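Local atomic coordinates of rhusiopathiae surface protein B (Erysipelothrix rhusiopathiae, PDB entry 3V10), a protein that probably binds collagen as a cell-wall-attached surface adhesin, this fragment being its collagen-binding region built from immunoglobulin-like domains. Residues I28-A33 against Q147-S152; H208-G213 against Q245-M250. One frame throughout, in Å; residues are numbered along the deposited sequence.

Contact 1 of 2, residues I28-A33 against Q147-S152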
# COMPACT_ATOMS: atom_id res chain seq x y z
N ILE A 28 4.26 -5.88 -1.39
CA ILE A 28 5.03 -6.97 -1.96
C ILE A 28 4.05 -8.13 -1.79
O ILE A 28 3.69 -8.48 -0.67
CB ILE A 28 6.34 -7.24 -1.19
CG1 ILE A 28 7.29 -6.06 -1.38
CG2 ILE A 28 6.99 -8.51 -1.69
CD1 ILE A 28 8.65 -6.22 -0.73
N GLU A 29 3.60 -8.69 -2.91
CA GLU A 29 2.60 -9.75 -2.90
C GLU A 29 3.12 -11.18 -2.90
O GLU A 29 4.07 -11.52 -3.61
CB GLU A 29 1.66 -9.59 -4.08
CG GLU A 29 0.97 -8.26 -4.17
CD GLU A 29 0.38 -8.03 -5.55
OE1 GLU A 29 -0.32 -8.94 -6.05
OE2 GLU A 29 0.62 -6.95 -6.12
N PHE A 30 2.45 -12.02 -2.11
CA PHE A 30 2.79 -13.42 -2.02
C PHE A 30 1.54 -14.21 -2.38
O PHE A 30 0.47 -13.97 -1.83
CB PHE A 30 3.24 -13.78 -0.61
CG PHE A 30 4.58 -13.21 -0.25
CD1 PHE A 30 5.75 -13.91 -0.55
CD2 PHE A 30 4.69 -11.97 0.36
CE1 PHE A 30 7.00 -13.38 -0.26
CE2 PHE A 30 5.93 -11.42 0.66
CZ PHE A 30 7.09 -12.13 0.35
N ASN A 31 1.68 -15.14 -3.32
CA ASN A 31 0.56 -15.98 -3.72
C ASN A 31 0.90 -17.41 -3.33
O ASN A 31 1.98 -17.91 -3.62
CB ASN A 31 0.35 -15.90 -5.23
CG ASN A 31 -0.67 -16.91 -5.72
OD1 ASN A 31 -1.87 -16.75 -5.50
ND2 ASN A 31 -0.18 -17.96 -6.36
N LEU A 32 -0.05 -18.07 -2.66
CA LEU A 32 0.16 -19.43 -2.20
C LEU A 32 -1.08 -20.29 -2.42
O LEU A 32 -2.21 -19.84 -2.21
CB LEU A 32 0.52 -19.40 -0.71
CG LEU A 32 0.83 -20.71 0.02
CD1 LEU A 32 2.17 -21.27 -0.47
CD2 LEU A 32 0.89 -20.44 1.52
N ALA A 33 -0.87 -21.52 -2.86
CA ALA A 33 -1.96 -22.45 -3.09
C ALA A 33 -1.66 -23.74 -2.36
O ALA A 33 -0.50 -24.13 -2.24
CB ALA A 33 -2.12 -22.72 -4.59
N GLN A 147 12.40 -18.24 -3.36
CA GLN A 147 12.39 -17.34 -4.50
C GLN A 147 13.07 -16.07 -4.02
O GLN A 147 12.85 -15.64 -2.89
CB GLN A 147 10.95 -17.07 -4.96
CG GLN A 147 10.36 -18.23 -5.76
CD GLN A 147 9.00 -17.91 -6.34
OE1 GLN A 147 8.78 -16.81 -6.85
NE2 GLN A 147 8.09 -18.87 -6.28
N MET A 148 13.89 -15.47 -4.88
CA MET A 148 14.62 -14.26 -4.49
C MET A 148 13.79 -12.99 -4.50
O MET A 148 12.95 -12.77 -5.37
CB MET A 148 15.85 -14.06 -5.39
CG MET A 148 16.58 -12.72 -5.18
SD MET A 148 17.61 -12.55 -3.68
CE MET A 148 16.46 -12.61 -2.45
N ILE A 149 14.06 -12.16 -3.50
CA ILE A 149 13.42 -10.86 -3.36
C ILE A 149 14.59 -9.90 -3.18
O ILE A 149 15.44 -10.09 -2.31
CB ILE A 149 12.50 -10.80 -2.11
CG1 ILE A 149 11.23 -11.61 -2.36
CG2 ILE A 149 12.18 -9.35 -1.77
CD1 ILE A 149 10.23 -11.57 -1.21
N THR A 150 14.64 -8.90 -4.05
CA THR A 150 15.69 -7.89 -4.00
C THR A 150 15.05 -6.54 -3.70
O THR A 150 14.16 -6.09 -4.42
CB THR A 150 16.45 -7.80 -5.35
OG1 THR A 150 15.54 -7.41 -6.39
CG2 THR A 150 17.04 -9.15 -5.71
N ILE A 151 15.51 -5.92 -2.62
CA ILE A 151 14.97 -4.63 -2.19
C ILE A 151 16.04 -3.56 -2.19
O ILE A 151 17.11 -3.73 -1.61
CB ILE A 151 14.38 -4.73 -0.76
CG1 ILE A 151 13.18 -5.68 -0.75
CG2 ILE A 151 13.97 -3.34 -0.27
CD1 ILE A 151 12.64 -5.97 0.63
N SER A 152 15.74 -2.44 -2.84
CA SER A 152 16.68 -1.34 -2.90
C SER A 152 16.69 -0.52 -1.62
O SER A 152 15.64 -0.11 -1.12
CB SER A 152 16.33 -0.42 -4.07
OG SER A 152 17.08 0.78 -3.99
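The segments around I28 and I149 run in roughly opposite directions and stay too far apart for backbone pairing, with 9.4 Å between the CA atoms of these two residues. Side chains alone bridge the gap. From I149, CG1 lies anti to the carbonyl carbon (chi1 -73°) and the extended chi2 carries CD1 to the ring of F30, 3.6 Å from CZ. The methyl meets the CZ–CE1 end of the ring obliquely, and the two side chains cross at about a right angle. I28 sits beside this pair; its CD1 comes within 4.2 Å of CD1 of I151, while its CG2 lies more loosely by I149. Beta-branched isoleucines suit extended chain and a buried apolar interior, I28 using both its branches here, and the phenyl ring offers the I149 methyl apolar carbons. All four residues are buried. Beyond them, L63 of strand 61-65 touches I28, F30 and I151, and Y121 of strand 112-123 packs on I28 and I151. Strand 28-35 is hydrogen-bonded between strands 10-16 and 112-123, whereas 150-153 lies between the short strands 20-21 and 131-134, so the contact joins two sheets of an immunoglobulin-like domain.

Contact 2 of 2, residues H208-G213 against Q245-M250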
# COMPACT_ATOMS: atom_id res chain seq x y z
N HIS A 208 -12.35 4.28 -4.84
CA HIS A 208 -12.11 4.87 -3.53
C HIS A 208 -12.63 6.30 -3.47
O HIS A 208 -12.85 6.92 -4.50
CB HIS A 208 -10.62 4.82 -3.15
CG HIS A 208 -9.70 5.47 -4.14
ND1 HIS A 208 -8.64 6.25 -3.74
CD2 HIS A 208 -9.65 5.43 -5.49
CE1 HIS A 208 -7.97 6.66 -4.81
NE2 HIS A 208 -8.57 6.17 -5.88
N LYS A 209 -12.86 6.79 -2.26
CA LYS A 209 -13.38 8.14 -2.06
C LYS A 209 -12.63 8.85 -0.95
O LYS A 209 -12.08 8.21 -0.05
CB LYS A 209 -14.87 8.12 -1.68
CG LYS A 209 -15.78 7.34 -2.59
CD LYS A 209 -17.24 7.71 -2.34
CE LYS A 209 -18.19 6.68 -2.92
NZ LYS A 209 -17.79 6.30 -4.31
N LEU A 210 -12.64 10.18 -1.00
CA LEU A 210 -11.98 10.98 0.01
C LEU A 210 -12.64 10.77 1.37
O LEU A 210 -13.87 10.65 1.47
CB LEU A 210 -12.04 12.47 -0.39
CG LEU A 210 -11.25 13.46 0.47
CD1 LEU A 210 -10.67 14.57 -0.41
CD2 LEU A 210 -12.16 14.03 1.55
N VAL A 211 -11.83 10.71 2.41
CA VAL A 211 -12.34 10.53 3.76
C VAL A 211 -12.67 11.92 4.33
O VAL A 211 -11.78 12.76 4.47
CB VAL A 211 -11.31 9.84 4.67
CG1 VAL A 211 -11.79 9.83 6.12
CG2 VAL A 211 -11.08 8.40 4.18
N ASP A 212 -13.94 12.13 4.64
CA ASP A 212 -14.41 13.41 5.17
C ASP A 212 -13.57 13.95 6.33
O ASP A 212 -13.31 13.24 7.30
CB ASP A 212 -15.87 13.26 5.61
CG ASP A 212 -16.43 14.53 6.20
OD1 ASP A 212 -16.33 15.59 5.53
OD2 ASP A 212 -16.98 14.47 7.32
N GLY A 213 -13.15 15.20 6.19
CA GLY A 213 -12.36 15.87 7.21
C GLY A 213 -10.90 15.47 7.37
O GLY A 213 -10.27 15.82 8.37
N GLN A 245 -15.53 13.36 -6.35
CA GLN A 245 -14.17 12.85 -6.49
C GLN A 245 -13.16 13.95 -6.81
O GLN A 245 -11.97 13.69 -6.92
CB GLN A 245 -14.12 11.82 -7.61
CG GLN A 245 -15.01 10.60 -7.41
CD GLN A 245 -14.59 9.77 -6.21
OE1 GLN A 245 -15.12 9.94 -5.12
NE2 GLN A 245 -13.64 8.87 -6.42
N VAL A 246 -13.63 15.19 -6.95
CA VAL A 246 -12.75 16.29 -7.31
C VAL A 246 -12.33 17.21 -6.16
O VAL A 246 -13.17 17.85 -5.54
CB VAL A 246 -13.38 17.16 -8.41
CG1 VAL A 246 -12.36 18.19 -8.90
CG2 VAL A 246 -13.87 16.28 -9.58
N LEU A 247 -11.03 17.26 -5.90
CA LEU A 247 -10.47 18.11 -4.86
C LEU A 247 -9.66 19.18 -5.59
O LEU A 247 -8.74 18.87 -6.35
CB LEU A 247 -9.58 17.28 -3.93
CG LEU A 247 -8.95 17.98 -2.71
CD1 LEU A 247 -8.52 16.93 -1.68
CD2 LEU A 247 -7.77 18.82 -3.16
N THR A 248 -10.02 20.43 -5.37
CA THR A 248 -9.35 21.54 -6.03
C THR A 248 -8.62 22.42 -5.03
O THR A 248 -9.15 22.75 -3.98
CB THR A 248 -10.37 22.40 -6.80
OG1 THR A 248 -11.11 21.57 -7.70
CG2 THR A 248 -9.67 23.51 -7.60
N VAL A 249 -7.39 22.79 -5.38
CA VAL A 249 -6.58 23.65 -4.53
C VAL A 249 -6.23 24.88 -5.34
O VAL A 249 -5.67 24.78 -6.43
CB VAL A 249 -5.26 22.95 -4.11
CG1 VAL A 249 -4.42 23.86 -3.22
CG2 VAL A 249 -5.57 21.64 -3.40
N MET A 250 -6.59 26.05 -4.80
CA MET A 250 -6.31 27.31 -5.46
C MET A 250 -5.49 28.19 -4.52
O MET A 250 -5.86 28.39 -3.36
CB MET A 250 -7.62 28.01 -5.85
CG MET A 250 -8.37 27.29 -6.98
SD MET A 250 -10.05 27.92 -7.31
CE MET A 250 -11.00 26.75 -6.37
O HOH W 1 -13.99 11.25 -3.23
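Q245, at the turn leading into strand 246-251, sends its amide across to the backbone at H208, at the start of strand 208-221. Its NE2 donates to O of H208 over 2.8 Å, a nearly straight bond (167° at the hydrogen) that enters almost along the C=O axis and close to the plane of the amide. The other end of the amide works through water: OE1 accepts from water 1 at 2.6 Å, and that water in turn accepts from N of L210. Glutamine suits this place because one flat group supplies both a donor and an acceptor, and a bend at chi2 (-64°) helps turn it to the strand. The direct bond and the water, holding opposite ends of the amide, set its rotation; a weak further bond runs from NE2 to O of I204. The chain of K209, an exposed lysine, passes Q245 at a slant, its CG 3.7 Å from OE1.

L210 and L247 form the apolar half. Their side chains cross at about a right angle, and the CD1 methyls approach to 3.4 Å, tighter than usual for two carbons. Y265 touches both leucines, and I204 packs on L210. Strand 208-221 belongs to a five-stranded antiparallel sheet and 246-251 to a second antiparallel sheet; branched, apolar leucines suit the packing between them. Such apolar packing between two antiparallel sheets is characteristic of a beta-sandwich, consistent with the DEv-IgG fold of this collagen-binding domain.

Contacts 1 and 2 belong to separate immunoglobulin-like parts of the collagen-binding region, the first nearer the N-terminus. They lie in series along the chain and on opposite sides of its centre, 34 Å apart between centres and about 16 Å at their nearest atoms, so neither touches the other. Both join different sheets through apolar side chains, but 28-33/147-152 is wholly buried and hydrocarbon, whereas 208-213/245-250 is partly open and adds a direct and a water-mediated polar link. In the Collagen Hug model, which probably applies here, two such domains close round a collagen triple helix. The structure has no collagen; both contacts are internal packing, and neither is seen to touch a ligand.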